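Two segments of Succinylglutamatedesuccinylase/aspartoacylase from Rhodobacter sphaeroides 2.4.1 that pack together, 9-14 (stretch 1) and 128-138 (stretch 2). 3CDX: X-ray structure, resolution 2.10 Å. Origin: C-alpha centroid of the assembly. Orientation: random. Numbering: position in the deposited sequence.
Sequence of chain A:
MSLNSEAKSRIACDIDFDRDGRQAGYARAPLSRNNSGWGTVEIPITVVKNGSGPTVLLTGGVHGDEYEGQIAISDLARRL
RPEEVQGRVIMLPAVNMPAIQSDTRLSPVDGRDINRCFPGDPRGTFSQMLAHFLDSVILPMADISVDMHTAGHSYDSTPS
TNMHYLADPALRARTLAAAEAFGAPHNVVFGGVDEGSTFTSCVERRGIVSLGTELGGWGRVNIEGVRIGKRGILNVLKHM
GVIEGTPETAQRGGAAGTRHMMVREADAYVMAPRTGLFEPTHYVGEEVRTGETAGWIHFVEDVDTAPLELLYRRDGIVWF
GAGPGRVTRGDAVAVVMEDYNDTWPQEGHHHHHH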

ATOM      1  N   SER A   9      27.666   8.659 -14.949  1.00 32.86           N
ATOM      2  CA  SER A   9      26.237   8.980 -14.493  1.00 33.22           C
ATOM      3  C   SER A   9      25.158   9.140 -15.575  1.00 32.86           C
ATOM      4  O   SER A   9      25.334   9.846 -16.564  1.00 33.26           O
ATOM      5  CB  SER A   9      26.175  10.204 -13.545  1.00 32.92           C
ATOM      6  OG  SER A   9      24.897  10.276 -12.909  1.00 30.19           O
ATOM      7  N   ARG A  10      24.012   8.521 -15.326  1.00 32.83           N
ATOM      8  CA  ARG A  10      22.811   8.734 -16.141  1.00 33.25           C
ATOM      9  C   ARG A  10      22.146  10.089 -15.804  1.00 32.22           C
ATOM     10  O   ARG A  10      21.311  10.590 -16.574  1.00 32.41           O
ATOM     11  CB  ARG A  10      21.810   7.610 -15.896  1.00 32.42           C
ATOM     12  CG  ARG A  10      22.342   6.169 -16.123  1.00 35.29           C
ATOM     13  CD  ARG A  10      21.254   5.125 -15.783  1.00 36.82           C
ATOM     14  NE  ARG A  10      20.055   5.388 -16.616  1.00 45.48           N
ATOM     15  CZ  ARG A  10      18.787   5.220 -16.227  1.00 45.72           C
ATOM     16  NH1 ARG A  10      18.499   4.745 -15.006  1.00 45.53           N
ATOM     17  NH2 ARG A  10      17.806   5.531 -17.065  1.00 42.44           N
ATOM     18  N   ILE A  11      22.488  10.663 -14.650  1.00 30.08           N
ATOM     19  CA  ILE A  11      21.988  11.981 -14.264  1.00 29.74           C
ATOM     20  C   ILE A  11      22.695  13.037 -15.110  1.00 29.73           C
ATOM     21  O   ILE A  11      23.905  13.134 -15.078  1.00 29.58           O
ATOM     22  CB  ILE A  11      22.184  12.276 -12.744  1.00 28.88           C
ATOM     23  CG1 ILE A  11      21.612  11.126 -11.916  1.00 30.62           C
ATOM     24  CG2 ILE A  11      21.575  13.657 -12.374  1.00 26.74           C
ATOM     25  CD1 ILE A  11      21.287  11.458 -10.463  1.00 30.42           C
ATOM     26  N   ALA A  12      21.937  13.812 -15.874  1.00 30.62           N
ATOM     27  CA  ALA A  12      22.518  14.733 -16.834  1.00 31.11           C
ATOM     28  C   ALA A  12      22.566  16.129 -16.235  1.00 31.91           C
ATOM     29  O   ALA A  12      21.614  16.554 -15.586  1.00 32.07           O
ATOM     30  CB  ALA A  12      21.681  14.742 -18.131  1.00 31.08           C
ATOM     31  N   CYS A  13      23.658  16.844 -16.469  1.00 32.21           N
ATOM     32  CA  CYS A  13      23.751  18.238 -16.070  1.00 32.94           C
ATOM     33  C   CYS A  13      24.534  18.968 -17.137  1.00 33.31           C
ATOM     34  O   CYS A  13      25.579  18.493 -17.583  1.00 32.55           O
ATOM     35  CB  CYS A  13      24.438  18.381 -14.707  1.00 32.74           C
ATOM     36  SG  CYS A  13      24.377  20.008 -13.972  1.00 33.59           S
ATOM     37  N   ASP A  14      24.019  20.124 -17.549  1.00 34.02           N
ATOM     38  CA  ASP A  14      24.680  20.945 -18.582  1.00 35.07           C
ATOM     39  C   ASP A  14      25.515  22.096 -18.004  1.00 34.81           C
ATOM     40  O   ASP A  14      26.142  22.830 -18.747  1.00 35.81           O
ATOM     41  CB  ASP A  14      23.636  21.492 -19.572  1.00 35.32           C
ATOM     42  CG  ASP A  14      22.876  20.385 -20.288  1.00 38.97           C
ATOM     43  OD1 ASP A  14      23.483  19.332 -20.654  1.00 43.42           O
ATOM     44  OD2 ASP A  14      21.661  20.558 -20.476  1.00 43.54           O
ATOM     45  N   GLN A 128      20.438   5.111  -5.135  1.00 24.54           N
ATOM     46  CA  GLN A 128      21.802   4.664  -5.400  1.00 25.93           C
ATOM     47  C   GLN A 128      22.461   5.448  -6.535  1.00 25.87           C
ATOM     48  O   GLN A 128      23.655   5.770  -6.460  1.00 25.61           O
ATOM     49  CB  GLN A 128      21.853   3.153  -5.712  1.00 25.32           C
ATOM     50  CG  GLN A 128      21.362   2.192  -4.598  1.00 23.87           C
ATOM     51  CD  GLN A 128      21.441   0.725  -5.026  1.00 28.19           C
ATOM     52  OE1 GLN A 128      20.851   0.319  -6.036  1.00 28.93           O
ATOM     53  NE2 GLN A 128      22.187  -0.068  -4.267  1.00 27.83           N
ATOM     54  N   MET A 129      21.689   5.736  -7.588  1.00 25.64           N
ATOM     55  CA  MET A 129      22.198   6.486  -8.751  1.00 26.09           C
ATOM     56  C   MET A 129      22.432   7.972  -8.395  1.00 25.84           C
ATOM     57  O   MET A 129      23.412   8.623  -8.820  1.00 25.14           O
ATOM     58  CB  MET A 129      21.176   6.323  -9.906  1.00 26.76           C
ATOM     59  CG  MET A 129      21.176   7.444 -10.948  1.00 29.08           C
ATOM     60  SD  MET A 129      19.850   7.397 -12.215  1.00 29.33           S
ATOM     61  CE  MET A 129      18.717   8.572 -11.368  1.00 27.60           C
ATOM     62  N   LEU A 130      21.530   8.506  -7.589  1.00 25.27           N
ATOM     63  CA  LEU A 130      21.693   9.860  -7.081  1.00 25.72           C
ATOM     64  C   LEU A 130      22.884   9.953  -6.110  1.00 24.66           C
ATOM     65  O   LEU A 130      23.636  10.903  -6.156  1.00 24.75           O
ATOM     66  CB  LEU A 130      20.374  10.378  -6.439  1.00 25.35           C
ATOM     67  CG  LEU A 130      20.427  11.786  -5.842  1.00 26.20           C
ATOM     68  CD1 LEU A 130      20.889  12.833  -6.952  1.00 22.65           C
ATOM     69  CD2 LEU A 130      19.052  12.130  -5.240  1.00 24.74           C
ATOM     70  N   ALA A 131      23.059   8.977  -5.232  1.00 25.05           N
ATOM     71  CA  ALA A 131      24.203   9.005  -4.338  1.00 24.74           C
ATOM     72  C   ALA A 131      25.493   8.976  -5.174  1.00 25.87           C
ATOM     73  O   ALA A 131      26.423   9.700  -4.881  1.00 25.16           O
ATOM     74  CB  ALA A 131      24.160   7.849  -3.371  1.00 26.16           C
ATOM     75  N   HIS A 132      25.542   8.141  -6.225  1.00 26.72           N
ATOM     76  CA  HIS A 132      26.740   8.082  -7.077  1.00 27.63           C
ATOM     77  C   HIS A 132      27.065   9.422  -7.768  1.00 28.39           C
ATOM     78  O   HIS A 132      28.223   9.884  -7.767  1.00 29.31           O
ATOM     79  CB  HIS A 132      26.644   6.948  -8.104  1.00 28.22           C
ATOM     80  CG  HIS A 132      27.705   7.010  -9.167  1.00 29.27           C
ATOM     81  ND1 HIS A 132      27.493   7.609 -10.394  1.00 27.35           N
ATOM     82  CD2 HIS A 132      28.987   6.554  -9.181  1.00 27.56           C
ATOM     83  CE1 HIS A 132      28.602   7.531 -11.113  1.00 30.22           C
ATOM     84  NE2 HIS A 132      29.524   6.896 -10.403  1.00 27.12           N
ATOM     85  N   PHE A 133      26.049  10.070  -8.331  1.00 28.33           N
ATOM     86  CA  PHE A 133      26.231  11.387  -8.979  1.00 27.68           C
ATOM     87  C   PHE A 133      26.813  12.389  -7.997  1.00 27.76           C
ATOM     88  O   PHE A 133      27.688  13.153  -8.345  1.00 27.12           O
ATOM     89  CB  PHE A 133      24.886  11.894  -9.537  1.00 27.67           C
ATOM     90  CG  PHE A 133      24.916  13.332 -10.089  1.00 27.22           C
ATOM     91  CD1 PHE A 133      25.426  13.603 -11.366  1.00 24.52           C
ATOM     92  CD2 PHE A 133      24.422  14.390  -9.334  1.00 24.44           C
ATOM     93  CE1 PHE A 133      25.458  14.894 -11.872  1.00 24.45           C
ATOM     94  CE2 PHE A 133      24.452  15.715  -9.839  1.00 22.69           C
ATOM     95  CZ  PHE A 133      24.973  15.960 -11.118  1.00 25.49           C
ATOM     96  N   LEU A 134      26.324  12.391  -6.760  1.00 27.55           N
ATOM     97  CA  LEU A 134      26.790  13.396  -5.814  1.00 29.35           C
ATOM     98  C   LEU A 134      28.253  13.185  -5.422  1.00 28.46           C
ATOM     99  O   LEU A 134      28.988  14.139  -5.343  1.00 27.34           O
ATOM    100  CB  LEU A 134      25.924  13.415  -4.590  1.00 29.30           C
ATOM    101  CG  LEU A 134      24.671  14.209  -4.856  1.00 33.42           C
ATOM    102  CD1 LEU A 134      23.556  13.481  -4.133  1.00 36.51           C
ATOM    103  CD2 LEU A 134      24.845  15.713  -4.400  1.00 33.31           C
ATOM    104  N   ASP A 135      28.632  11.924  -5.206  1.00 30.03           N
ATOM    105  CA  ASP A 135      30.003  11.525  -4.797  1.00 30.82           C
ATOM    106  C   ASP A 135      31.004  11.549  -5.937  1.00 31.18           C
ATOM    107  O   ASP A 135      32.132  12.024  -5.765  1.00 32.39           O
ATOM    108  CB  ASP A 135      30.025  10.139  -4.143  1.00 30.65           C
ATOM    109  CG  ASP A 135      31.482   9.600  -3.941  1.00 34.47           C
ATOM    110  OD1 ASP A 135      32.246  10.167  -3.116  1.00 36.43           O
ATOM    111  OD2 ASP A 135      31.865   8.630  -4.621  1.00 31.75           O
ATOM    112  N   SER A 136      30.603  11.067  -7.105  1.00 30.99           N
ATOM    113  CA  SER A 136      31.513  10.990  -8.245  1.00 31.38           C
ATOM    114  C   SER A 136      31.566  12.226  -9.125  1.00 30.18           C
ATOM    115  O   SER A 136      32.548  12.430  -9.785  1.00 30.56           O
ATOM    116  CB  SER A 136      31.154   9.776  -9.120  1.00 31.50           C
ATOM    117  OG  SER A 136      31.418   8.614  -8.362  1.00 36.90           O
ATOM    118  N   VAL A 137      30.501  13.014  -9.187  1.00 29.29           N
ATOM    119  CA  VAL A 137      30.469  14.146 -10.110  1.00 28.49           C
ATOM    120  C   VAL A 137      30.590  15.474  -9.369  1.00 29.14           C
ATOM    121  O   VAL A 137      31.348  16.355  -9.766  1.00 29.26           O
ATOM    122  CB  VAL A 137      29.170  14.136 -10.964  1.00 28.89           C
ATOM    123  CG1 VAL A 137      29.087  15.360 -11.902  1.00 25.40           C
ATOM    124  CG2 VAL A 137      29.051  12.796 -11.763  1.00 29.24           C
ATOM    125  N   ILE A 138      29.819  15.645  -8.301  1.00 29.02           N
ATOM    126  CA  ILE A 138      29.777  16.954  -7.635  1.00 28.01           C
ATOM    127  C   ILE A 138      30.894  17.049  -6.592  1.00 27.68           C
ATOM    128  O   ILE A 138      31.710  17.972  -6.626  1.00 27.78           O
ATOM    129  CB  ILE A 138      28.350  17.224  -7.006  1.00 28.23           C
ATOM    130  CG1 ILE A 138      27.266  17.231  -8.106  1.00 25.63           C
ATOM    131  CG2 ILE A 138      28.347  18.497  -6.188  1.00 26.76           C
ATOM    132  CD1 ILE A 138      27.436  18.317  -9.248  1.00 23.30           C
TER
HETATM  133  O   HOH W   1      24.855   8.242 -11.009  1.00 24.97           O

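What is the main bump, and which hollow takes it? Ile 11 points its CA-to-CB bond toward the helix of 128-138 and fits among Met 129, Leu 130 and Phe 133. Ile 11 CG1 lies 3.8 Å from Met 129 CG, while Ile 11 CD1 reaches 3.7 Å from Phe 133 CB and 3.8 Å from both CA and CD1 of Leu 130. Leu 130 itself points away at CA-to-CB, yet its end comes back near enough to help line the pocket. A branched, wholly apolar side chain suits this buried site, since each of its outer carbons finds a carbon surface.

How does the Phe 133 ring fit the loop? Its face receives the other branch of Ile 11: Ile 11 CG2 sits 3.9 Å from the centroid of the Phe 133 ring, 8° off the normal, a CH-pi contact. Further along the loop, Cys 13 places its CB 4.4 Å from Phe 133 CZ, a looser apolar touch. Between them, Ala 12 points away and leaves the helix untouched, so alternate residues turn inward.

What joins the polar edge, where no direct hydrogen bond crosses? Water 1 bridges the gap, lying 2.8 Å from Ser 9 OG and 2.8 Å from His 132 ND1, and donating to Met 129 O at 2.6 Å. Ser 9 OG also accepts from Ile 11 N at 3.0 Å, which ties the loop locally just where Ile 11 enters its pocket. The small hydroxyl of Ser 9 suits this place: OG serves backbone and water at once and lies 3.7 Å from Phe 133 CD1.

What closes the margins? The CA-to-CB bond of Arg 10 points sideways, and its NH1 comes 4.1 Å from Met 129 SD; the residue as a whole remains exposed. Beside Ser 9, CG2 of Val 137 comes 4.3 Å from Ser 9 CB. Altogether 403 Å² is buried, counting both sides.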